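Local coordinates for glycoside hydrolase family 88 protein (PDB 4Q88), which is of unknown function but is probably a hydrolase acting on carbohydrate substrates, at residues A[82-87]-A[120-125]; A[153-158]-A[162-167]; A[224-227]-A[232-235]. All blocks are in the same frame, centred on the assembly; numbering follows the deposited sequence. Where two conformers were deposited one is given.

Contact 1 (A[82-87]-A[120-125]). With EDO (1,2-ethanediol), chain D.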
loop_
_atom_site.group_PDB
_atom_site.type_symbol
_atom_site.label_atom_id
_atom_site.label_comp_id
_atom_site.label_asym_id
_atom_site.label_seq_id
_atom_site.Cartn_x
_atom_site.Cartn_y
_atom_site.Cartn_z
ATOM N N ALA A 82 -5.250 -4.433 28.309
ATOM C CA ALA A 82 -6.062 -3.377 28.860
ATOM C C ALA A 82 -5.608 -1.992 28.394
ATOM O O ALA A 82 -6.404 -1.059 28.435
ATOM C CB ALA A 82 -6.053 -3.419 30.371
ATOM N N GLU A 83 -4.344 -1.811 28.035
ATOM C CA GLU A 83 -3.875 -0.483 27.575
ATOM C C GLU A 83 -3.787 -0.319 26.049
ATOM O O GLU A 83 -3.389 0.755 25.548
ATOM C CB GLU A 83 -2.527 -0.110 28.161
ATOM C CG GLU A 83 -1.323 -0.727 27.487
ATOM C CD GLU A 83 -0.014 -0.365 28.162
ATOM O OE1 GLU A 83 0.020 0.673 28.858
ATOM O OE2 GLU A 83 0.983 -1.090 27.941
ATOM N N TRP A 84 -4.089 -1.375 25.304
ATOM C CA TRP A 84 -3.904 -1.324 23.850
ATOM C C TRP A 84 -4.798 -0.258 23.198
ATOM O O TRP A 84 -5.973 -0.103 23.536
ATOM C CB TRP A 84 -4.167 -2.690 23.196
ATOM C CG TRP A 84 -3.126 -3.695 23.479
ATOM C CD1 TRP A 84 -2.025 -3.548 24.309
ATOM C CD2 TRP A 84 -3.018 -5.003 22.916
ATOM N NE1 TRP A 84 -1.284 -4.689 24.306
ATOM C CE2 TRP A 84 -1.872 -5.613 23.486
ATOM C CE3 TRP A 84 -3.789 -5.740 22.019
ATOM C CZ2 TRP A 84 -1.453 -6.902 23.132
ATOM C CZ3 TRP A 84 -3.398 -7.032 21.694
ATOM C CH2 TRP A 84 -2.234 -7.603 22.248
ATOM N N ARG A 85 -4.180 0.525 22.334
ATOM C CA ARG A 85 -4.854 1.616 21.630
ATOM C C ARG A 85 -4.853 1.391 20.139
ATOM O O ARG A 85 -4.018 0.641 19.593
ATOM C CB ARG A 85 -4.170 2.934 21.926
ATOM C CG ARG A 85 -4.179 3.292 23.381
ATOM C CD ARG A 85 -3.908 4.768 23.554
ATOM N NE ARG A 85 -4.421 5.150 24.863
ATOM C CZ ARG A 85 -5.055 6.283 25.131
ATOM N NH1 ARG A 85 -5.235 7.211 24.185
ATOM N NH2 ARG A 85 -5.501 6.482 26.367
ATOM N N SER A 86 -5.832 2.021 19.478
ATOM C CA SER A 86 -6.021 1.901 18.047
ATOM C C SER A 86 -6.030 3.224 17.272
ATOM O O SER A 86 -6.338 3.225 16.084
ATOM C CB SER A 86 -7.325 1.179 17.773
ATOM O OG SER A 86 -8.412 1.929 18.264
ATOM N N THR A 87 -5.703 4.332 17.920
ATOM C CA THR A 87 -5.503 5.606 17.244
ATOM C C THR A 87 -4.016 5.830 16.996
ATOM O O THR A 87 -3.211 4.970 17.329
ATOM C CB THR A 87 -6.087 6.739 18.080
ATOM O OG1 THR A 87 -5.471 6.709 19.370
ATOM C CG2 THR A 87 -7.614 6.556 18.240
ATOM N N ILE A 120 4.685 -15.937 13.524
ATOM C CA ILE A 120 3.333 -15.398 13.475
ATOM C C ILE A 120 2.632 -15.381 14.839
ATOM O O ILE A 120 1.470 -15.033 14.911
ATOM C CB ILE A 120 2.464 -16.144 12.465
ATOM C CG1 ILE A 120 2.378 -17.625 12.828
ATOM C CG2 ILE A 120 3.009 -15.883 11.049
ATOM C CD1 ILE A 120 1.383 -18.390 12.009
ATOM N N ALA A 121 3.350 -15.697 15.925
ATOM C CA ALA A 121 2.703 -15.750 17.239
ATOM C C ALA A 121 2.066 -14.419 17.594
ATOM O O ALA A 121 0.916 -14.379 18.012
ATOM C CB ALA A 121 3.703 -16.150 18.333
ATOM N N ARG A 122 2.830 -13.347 17.453
ATOM C CA ARG A 122 2.343 -12.019 17.837
ATOM C C ARG A 122 1.240 -11.550 16.867
ATOM O O ARG A 122 0.221 -11.008 17.290
ATOM C CB ARG A 122 3.460 -11.012 17.831
ATOM C CG ARG A 122 3.033 -9.603 18.243
ATOM C CD ARG A 122 2.412 -9.533 19.625
ATOM N NE ARG A 122 2.365 -8.134 20.077
ATOM C CZ ARG A 122 2.146 -7.731 21.330
ATOM N NH1 ARG A 122 1.869 -8.610 22.280
ATOM N NH2 ARG A 122 2.194 -6.432 21.630
ATOM N N ALA A 123 1.439 -11.755 15.575
ATOM C CA ALA A 123 0.371 -11.431 14.600
ATOM C C ALA A 123 -0.947 -12.091 14.958
ATOM O O ALA A 123 -1.971 -11.437 14.923
ATOM C CB ALA A 123 0.760 -11.842 13.209
ATOM N N ARG A 124 -0.921 -13.398 15.254
ATOM C CA ARG A 124 -2.146 -14.111 15.651
ATOM C C ARG A 124 -2.694 -13.561 16.947
ATOM O O ARG A 124 -3.883 -13.342 17.069
ATOM C CB ARG A 124 -1.892 -15.618 15.784
ATOM C CG ARG A 124 -1.704 -16.379 14.488
ATOM C CD ARG A 124 -1.739 -17.887 14.761
ATOM N NE ARG A 124 -2.998 -18.168 15.430
ATOM C CZ ARG A 124 -3.270 -19.214 16.192
ATOM N NH1 ARG A 124 -2.397 -20.203 16.362
ATOM N NH2 ARG A 124 -4.446 -19.263 16.786
ATOM N N GLU A 125 -1.833 -13.331 17.937
ATOM C CA GLU A 125 -2.302 -12.814 19.216
ATOM C C GLU A 125 -3.043 -11.489 19.031
ATOM O O GLU A 125 -4.151 -11.294 19.533
ATOM C CB GLU A 125 -1.119 -12.576 20.157
ATOM C CG GLU A 125 -1.588 -11.916 21.449
ATOM C CD GLU A 125 -0.471 -11.413 22.347
ATOM O OE1 GLU A 125 0.731 -11.326 21.949
ATOM O OE2 GLU A 125 -0.847 -11.068 23.491
HETATM C C1 EDO D . -7.552 3.818 21.308
HETATM O O1 EDO D . -8.713 3.011 21.254
HETATM C C2 EDO D . -7.864 5.229 21.819
HETATM O O2 EDO D . -6.680 6.055 21.679
#
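The guanidinium group of Arg122 carries the six-membered part of the Trp84 indole over one of its faces: CH2 of Trp84 stands 4.1 Å above the guanidinium plane, displaced toward the rim. The two planes are steeply inclined, 70° apart, so the pair is not a flat stack; seen from the indole, the arginine arrives obliquely, with NH1 of Arg122 3.8 Å from CZ2 of Trp84. The Glu125 carboxylate comes to the same outer corner of the ring, OE2 of Glu125 lying 3.9 Å from CH2 of Trp84, its plane also well tilted against the indole.

On the helix, Arg122 and Glu125 are joined by a salt bridge, NH1 of Arg122 donating to OE1 of Glu125 at 3.0 Å with an N-H...O angle of 149°. OE1 is met from above the carboxylate plane. Arg122 gets there with CG anti to the backbone N (chi1 -179°) and a bend at chi2, while its NH2 turns to the carbonyl oxygens of Ala76 and Ser78. Glu125 reaches out on an extended chain and forms a second salt bridge, from OE2 to Lys81.

Beyond Trp84 the loop holds an ethanediol, probably from the crystallisation liquor. Its O2 is hydrogen-bonded to OG1 of Thr87 at 2.7 Å and also lies 3.1 Å from NH1 of Arg85.

No hydrogen bond joins 82-87 to 120-125 directly. Trp84 instead lays apolar ring carbons against an ion pair whose NH2 and OE2 bind Ala76, Ser78 and Lys81 of the preceding loop. The loop is thus also tied to helix 117-132 by charge and by backbone carbonyls, and the indole probably shields one side of the Arg122-Glu125 pair from water.

Contact 2 (A[153-158]-A[162-167])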
loop_
_atom_site.group_PDB
_atom_site.type_symbol
_atom_site.label_atom_id
_atom_site.label_comp_id
_atom_site.label_asym_id
_atom_site.label_seq_id
_atom_site.Cartn_x
_atom_site.Cartn_y
_atom_site.Cartn_z
ATOM N N VAL A 153 -5.918 -11.512 4.584
ATOM C CA VAL A 153 -5.858 -12.642 3.639
ATOM C C VAL A 153 -4.618 -13.502 3.873
ATOM O O VAL A 153 -4.669 -14.736 3.677
ATOM C CB VAL A 153 -5.971 -12.223 2.150
ATOM C CG1 VAL A 153 -7.359 -11.644 1.883
ATOM C CG2 VAL A 153 -4.873 -11.243 1.712
ATOM N N LYS A 154 -3.509 -12.865 4.276
ATOM C CA LYS A 154 -2.264 -13.602 4.539
ATOM C C LYS A 154 -2.441 -14.479 5.788
ATOM O O LYS A 154 -1.968 -15.646 5.829
ATOM C CB LYS A 154 -1.073 -12.658 4.694
ATOM C CG LYS A 154 -0.655 -12.028 3.376
ATOM C CD LYS A 154 0.418 -10.958 3.542
ATOM C CE LYS A 154 0.729 -10.286 2.223
ATOM N NZ LYS A 154 1.346 -11.181 1.220
HETATM N N MSE A 155 -3.172 -13.979 6.781
HETATM C CA MSE A 155 -3.357 -14.753 8.045
HETATM C C MSE A 155 -4.342 -15.861 7.814
HETATM O O MSE A 155 -4.137 -16.995 8.309
HETATM C CB MSE A 155 -3.767 -13.910 9.271
HETATM C CG MSE A 155 -2.710 -12.832 9.665
HETATM SE SE MSE A 155 -0.949 -13.606 10.049
HETATM C CE MSE A 155 -1.562 -14.778 11.502
ATOM N N TYR A 156 -5.399 -15.601 7.043
ATOM C CA TYR A 156 -6.309 -16.668 6.592
ATOM C C TYR A 156 -5.542 -17.750 5.848
ATOM O O TYR A 156 -5.768 -18.967 6.080
ATOM C CB TYR A 156 -7.469 -16.148 5.714
ATOM C CG TYR A 156 -8.327 -17.286 5.271
ATOM C CD1 TYR A 156 -9.308 -17.790 6.112
ATOM C CD2 TYR A 156 -8.074 -17.976 4.073
ATOM C CE1 TYR A 156 -10.058 -18.911 5.788
ATOM C CE2 TYR A 156 -8.833 -19.107 3.717
ATOM C CZ TYR A 156 -9.833 -19.561 4.582
ATOM O OH TYR A 156 -10.599 -20.663 4.275
ATOM N N ASP A 157 -4.678 -17.359 4.908
ATOM C CA ASP A 157 -3.935 -18.363 4.135
ATOM C C ASP A 157 -3.196 -19.351 5.051
ATOM O O ASP A 157 -3.171 -20.600 4.803
ATOM C CB ASP A 157 -2.912 -17.656 3.243
ATOM C CG ASP A 157 -2.102 -18.615 2.438
ATOM O OD1 ASP A 157 -2.711 -19.425 1.725
ATOM O OD2 ASP A 157 -0.882 -18.551 2.523
ATOM N N ILE A 158 -2.631 -18.824 6.122
ATOM C CA ILE A 158 -1.930 -19.678 7.139
ATOM C C ILE A 158 -2.870 -20.468 8.043
ATOM O O ILE A 158 -2.734 -21.695 8.146
ATOM C CB ILE A 158 -0.978 -18.847 7.983
ATOM C CG1 ILE A 158 0.126 -18.275 7.082
ATOM C CG2 ILE A 158 -0.347 -19.691 9.113
ATOM C CD1 ILE A 158 0.875 -17.121 7.705
ATOM N N PRO A 162 -11.777 -18.722 9.384
ATOM C CA PRO A 162 -12.679 -17.924 8.532
ATOM C C PRO A 162 -13.033 -16.535 9.076
ATOM O O PRO A 162 -13.449 -15.658 8.313
ATOM C CB PRO A 162 -13.906 -18.819 8.357
ATOM C CG PRO A 162 -13.869 -19.792 9.504
ATOM C CD PRO A 162 -12.450 -19.918 9.960
ATOM N N LEU A 163 -12.805 -16.295 10.362
ATOM C CA LEU A 163 -13.133 -15.014 10.948
ATOM C C LEU A 163 -12.279 -13.898 10.314
ATOM O O LEU A 163 -12.731 -12.758 10.228
ATOM C CB LEU A 163 -12.903 -15.030 12.470
ATOM C CG LEU A 163 -13.441 -13.841 13.267
ATOM C CD1 LEU A 163 -14.928 -13.663 13.032
ATOM C CD2 LEU A 163 -13.146 -13.959 14.769
ATOM N N TYR A 164 -11.040 -14.206 9.908
ATOM C CA TYR A 164 -10.208 -13.210 9.223
ATOM C C TYR A 164 -10.945 -12.626 8.012
ATOM O O TYR A 164 -10.891 -11.426 7.745
ATOM C CB TYR A 164 -8.865 -13.808 8.775
ATOM C CG TYR A 164 -7.849 -13.936 9.920
ATOM C CD1 TYR A 164 -7.211 -12.814 10.423
ATOM C CD2 TYR A 164 -7.485 -15.196 10.432
ATOM C CE1 TYR A 164 -6.265 -12.935 11.437
ATOM C CE2 TYR A 164 -6.541 -15.310 11.462
ATOM C CZ TYR A 164 -5.962 -14.188 11.962
ATOM O OH TYR A 164 -5.030 -14.281 12.987
ATOM N N LEU A 165 -11.617 -13.475 7.272
ATOM C CA LEU A 165 -12.251 -13.042 6.027
ATOM C C LEU A 165 -13.579 -12.378 6.273
ATOM O O LEU A 165 -13.950 -11.486 5.493
ATOM C CB LEU A 165 -12.349 -14.191 5.014
ATOM C CG LEU A 165 -10.988 -14.847 4.677
ATOM C CD1 LEU A 165 -11.222 -15.944 3.663
ATOM C CD2 LEU A 165 -9.940 -13.876 4.178
ATOM N N GLU A 166 -14.301 -12.734 7.343
ATOM C CA GLU A 166 -15.522 -12.024 7.728
ATOM C C GLU A 166 -15.169 -10.636 8.308
ATOM O O GLU A 166 -15.782 -9.630 7.962
ATOM C CB GLU A 166 -16.355 -12.857 8.723
ATOM C CG GLU A 166 -17.527 -12.145 9.401
ATOM C CD GLU A 166 -18.547 -11.547 8.453
ATOM O OE1 GLU A 166 -18.862 -12.217 7.433
ATOM O OE2 GLU A 166 -19.035 -10.402 8.726
ATOM N N LYS A 167 -14.149 -10.564 9.154
ATOM C CA LYS A 167 -13.771 -9.275 9.717
ATOM C C LYS A 167 -13.128 -8.342 8.695
ATOM O O LYS A 167 -13.236 -7.084 8.837
ATOM C CB LYS A 167 -12.864 -9.484 10.945
ATOM C CG LYS A 167 -13.626 -9.991 12.181
ATOM C CD LYS A 167 -14.296 -8.863 12.964
ATOM C CE LYS A 167 -15.287 -9.358 14.011
ATOM N NZ LYS A 167 -16.024 -8.247 14.658
#
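Met155, a selenomethionine in the crystal, sets its CB over one face of the Tyr164 ring, 3.5 Å from the ring centroid and 17° off the normal, a close CH-pi contact. A second CH-pi contact runs the other way across the interface: CD1 of Leu165 sits over the centre of the Tyr156 ring, 3.5 Å from its centroid. The edge of that ring faces Pro162, whose CA is 3.9 Å from CE1 of Tyr156. Between the two tyrosines the helices are close, CB of Tyr156 to CB of Tyr164 being 4.1 Å, and CG1 of Val153 meets CD2 of Leu165 at the same distance.

With CG anti to its backbone N (chi1 179°), Tyr156 swings its ring out beside the helix, where the Leu165 side chain lies roughly perpendicular to that of the tyrosine. Pro227 touches the same ring, and Leu226 packs on Leu165. The Tyr164 ring is held at its outer end by a hydrogen bond from its hydroxyl group to Glu128 of helix 117-132, and Met131 of that helix also touches it. Replacing Tyr164 by an alanine would probably leave CB of Met155 without its aromatic cover and Glu128 without this hydroxyl partner.

Helices 144-159 and 163-179 follow each other through a very short link, and their segments run antiparallel, 8.8 Å apart at an angle of 160°. They form an antiparallel helical hairpin, consistent with the (alpha/alpha)6 barrel expected of the six-hairpin glycosidase clan.

Contact 3 (A[224-227]-A[232-235])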
loop_
_atom_site.group_PDB
_atom_site.type_symbol
_atom_site.label_atom_id
_atom_site.label_comp_id
_atom_site.label_asym_id
_atom_site.label_seq_id
_atom_site.Cartn_x
_atom_site.Cartn_y
_atom_site.Cartn_z
ATOM N N LYS A 224 -5.286 -10.925 -4.797
ATOM C CA LYS A 224 -4.207 -11.843 -5.095
ATOM C C LYS A 224 -4.229 -13.118 -4.232
ATOM O O LYS A 224 -3.932 -14.239 -4.722
ATOM C CB LYS A 224 -2.955 -11.038 -4.892
ATOM C CG LYS A 224 -1.621 -11.646 -5.167
ATOM C CD LYS A 224 -0.645 -10.465 -5.037
ATOM C CE LYS A 224 0.771 -10.907 -4.969
ATOM N NZ LYS A 224 1.009 -11.809 -6.082
ATOM N N GLN A 225 -4.608 -12.991 -2.953
ATOM C CA GLN A 225 -4.625 -14.113 -2.032
ATOM C C GLN A 225 -5.967 -14.553 -1.444
ATOM O O GLN A 225 -6.025 -15.591 -0.766
ATOM C CB GLN A 225 -3.605 -13.861 -0.911
ATOM C CG GLN A 225 -2.164 -13.917 -1.407
ATOM C CD GLN A 225 -1.179 -13.705 -0.291
ATOM O OE1 GLN A 225 -0.956 -12.565 0.156
ATOM N NE2 GLN A 225 -0.620 -14.799 0.202
ATOM N N LEU A 226 -7.024 -13.806 -1.673
ATOM C CA LEU A 226 -8.332 -14.203 -1.162
ATOM C C LEU A 226 -8.758 -15.512 -1.847
ATOM O O LEU A 226 -8.625 -15.655 -3.058
ATOM C CB LEU A 226 -9.375 -13.140 -1.427
ATOM C CG LEU A 226 -10.778 -13.289 -0.859
ATOM C CD1 LEU A 226 -10.781 -13.042 0.632
ATOM C CD2 LEU A 226 -11.783 -12.357 -1.556
ATOM N N PRO A 227 -9.323 -16.453 -1.083
ATOM C CA PRO A 227 -9.800 -17.642 -1.840
ATOM C C PRO A 227 -10.830 -17.311 -2.926
ATOM O O PRO A 227 -11.736 -16.472 -2.725
ATOM C CB PRO A 227 -10.491 -18.492 -0.761
ATOM C CG PRO A 227 -9.917 -18.052 0.516
ATOM C CD PRO A 227 -9.559 -16.580 0.362
ATOM N N TYR A 232 -17.418 -12.609 -0.393
ATOM C CA TYR A 232 -17.358 -11.182 -0.642
ATOM C C TYR A 232 -16.456 -10.856 -1.821
ATOM O O TYR A 232 -16.285 -9.686 -2.161
ATOM C CB TYR A 232 -16.846 -10.490 0.613
ATOM C CG TYR A 232 -17.738 -10.698 1.822
ATOM C CD1 TYR A 232 -19.065 -10.257 1.838
ATOM C CD2 TYR A 232 -17.240 -11.305 2.950
ATOM C CE1 TYR A 232 -19.870 -10.444 2.957
ATOM C CE2 TYR A 232 -18.017 -11.516 4.069
ATOM C CZ TYR A 232 -19.334 -11.064 4.078
ATOM O OH TYR A 232 -20.064 -11.282 5.227
ATOM N N ARG A 233 -15.883 -11.855 -2.475
ATOM C CA ARG A 233 -14.935 -11.602 -3.551
ATOM C C ARG A 233 -15.506 -10.747 -4.681
ATOM O O ARG A 233 -14.811 -9.841 -5.169
ATOM C CB ARG A 233 -14.343 -12.922 -4.117
ATOM C CG ARG A 233 -13.244 -12.800 -5.170
ATOM C CD ARG A 233 -12.586 -14.165 -5.459
ATOM N NE ARG A 233 -11.510 -14.039 -6.444
ATOM C CZ ARG A 233 -11.691 -14.072 -7.760
ATOM N NH1 ARG A 233 -12.905 -14.293 -8.269
ATOM N NH2 ARG A 233 -10.646 -13.877 -8.597
ATOM N N GLU A 234 -16.757 -11.002 -5.075
ATOM C CA GLU A 234 -17.341 -10.200 -6.158
ATOM C C GLU A 234 -17.502 -8.705 -5.737
ATOM O O GLU A 234 -17.278 -7.850 -6.579
ATOM C CB GLU A 234 -18.608 -10.773 -6.714
ATOM C CG GLU A 234 -18.372 -12.106 -7.449
ATOM C CD GLU A 234 -17.466 -12.015 -8.692
ATOM O OE1 GLU A 234 -17.242 -10.904 -9.286
ATOM O OE2 GLU A 234 -16.935 -13.082 -9.098
ATOM N N GLU A 235 -17.787 -8.446 -4.453
ATOM C CA GLU A 235 -17.808 -7.060 -3.963
ATOM C C GLU A 235 -16.445 -6.373 -4.143
ATOM O O GLU A 235 -16.360 -5.192 -4.518
ATOM C CB GLU A 235 -18.249 -6.974 -2.514
ATOM C CG GLU A 235 -19.718 -7.342 -2.310
ATOM C CD GLU A 235 -20.140 -7.243 -0.856
ATOM O OE1 GLU A 235 -19.652 -6.345 -0.138
ATOM O OE2 GLU A 235 -20.952 -8.079 -0.428
HETATM O O HOH W 1 -9.194 -13.878 -5.097
#
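Arg233 begins its contact at CB, which lies 3.7 Å from CD2 of Leu226; the same methyl also reaches back to CA of Arg233. CG, the next atom outward, is 3.9 Å from this CD2, so the root of the arginine rests on a single leucine branch. CD has moved past the leucine to the backbone beyond it, 3.7 Å from O of Pro227. NE then takes up a water, which accepts its N-H at 2.7 Å in the plane of the guanidinium group, at its edge. That water in turn donates to O of Leu226 at 2.8 Å. The guanidinium end has the Pro227 carbonyl oxygen obliquely beside it.

The course follows from a chain that is straight as far as NE: CG is anti to the backbone N (chi1 -175°) and the chain stays extended beyond it. Leu226 also has CG anti to its backbone N, and the two side chains run alongside one another, pointing opposite ways. No hydrogen bond links the segments directly; the water bridges them, satisfying a carbonyl of the first residue to leave the helical conformation after helix 209-225.

The contact therefore closes the short loop between helix 209-225 and the start of helix 233-249, with Arg233 in the first turn of the latter. Helices 144-159 and 163-179 cover the apolar side of this loop, Val153 touching Leu226 and Leu165 touching Pro227. Tyr232 leads its ring away from the loop to stack with His169 on helix 163-179.

Overall arrangement
The three contacts follow one another along the chain, and contact 2 joins the other two. Its centre is about 16 Å from that of contact 1, which it meets where CE of Met155 packs 3.4 Å from CG of Arg124. Contact 3 is nearer, about 11 Å between centres: in the conformer given, OE1 of Glu166 and OH of Tyr232 are 2.7 Å apart, probably hydrogen-bonded, as are NZ of Lys154 and OE1 of Gln225 at 2.9 Å. Contacts 1 and 3 do not touch, their nearest atoms being about 11 Å apart. The ethanediol belongs to contact 1 and marks no established substrate site.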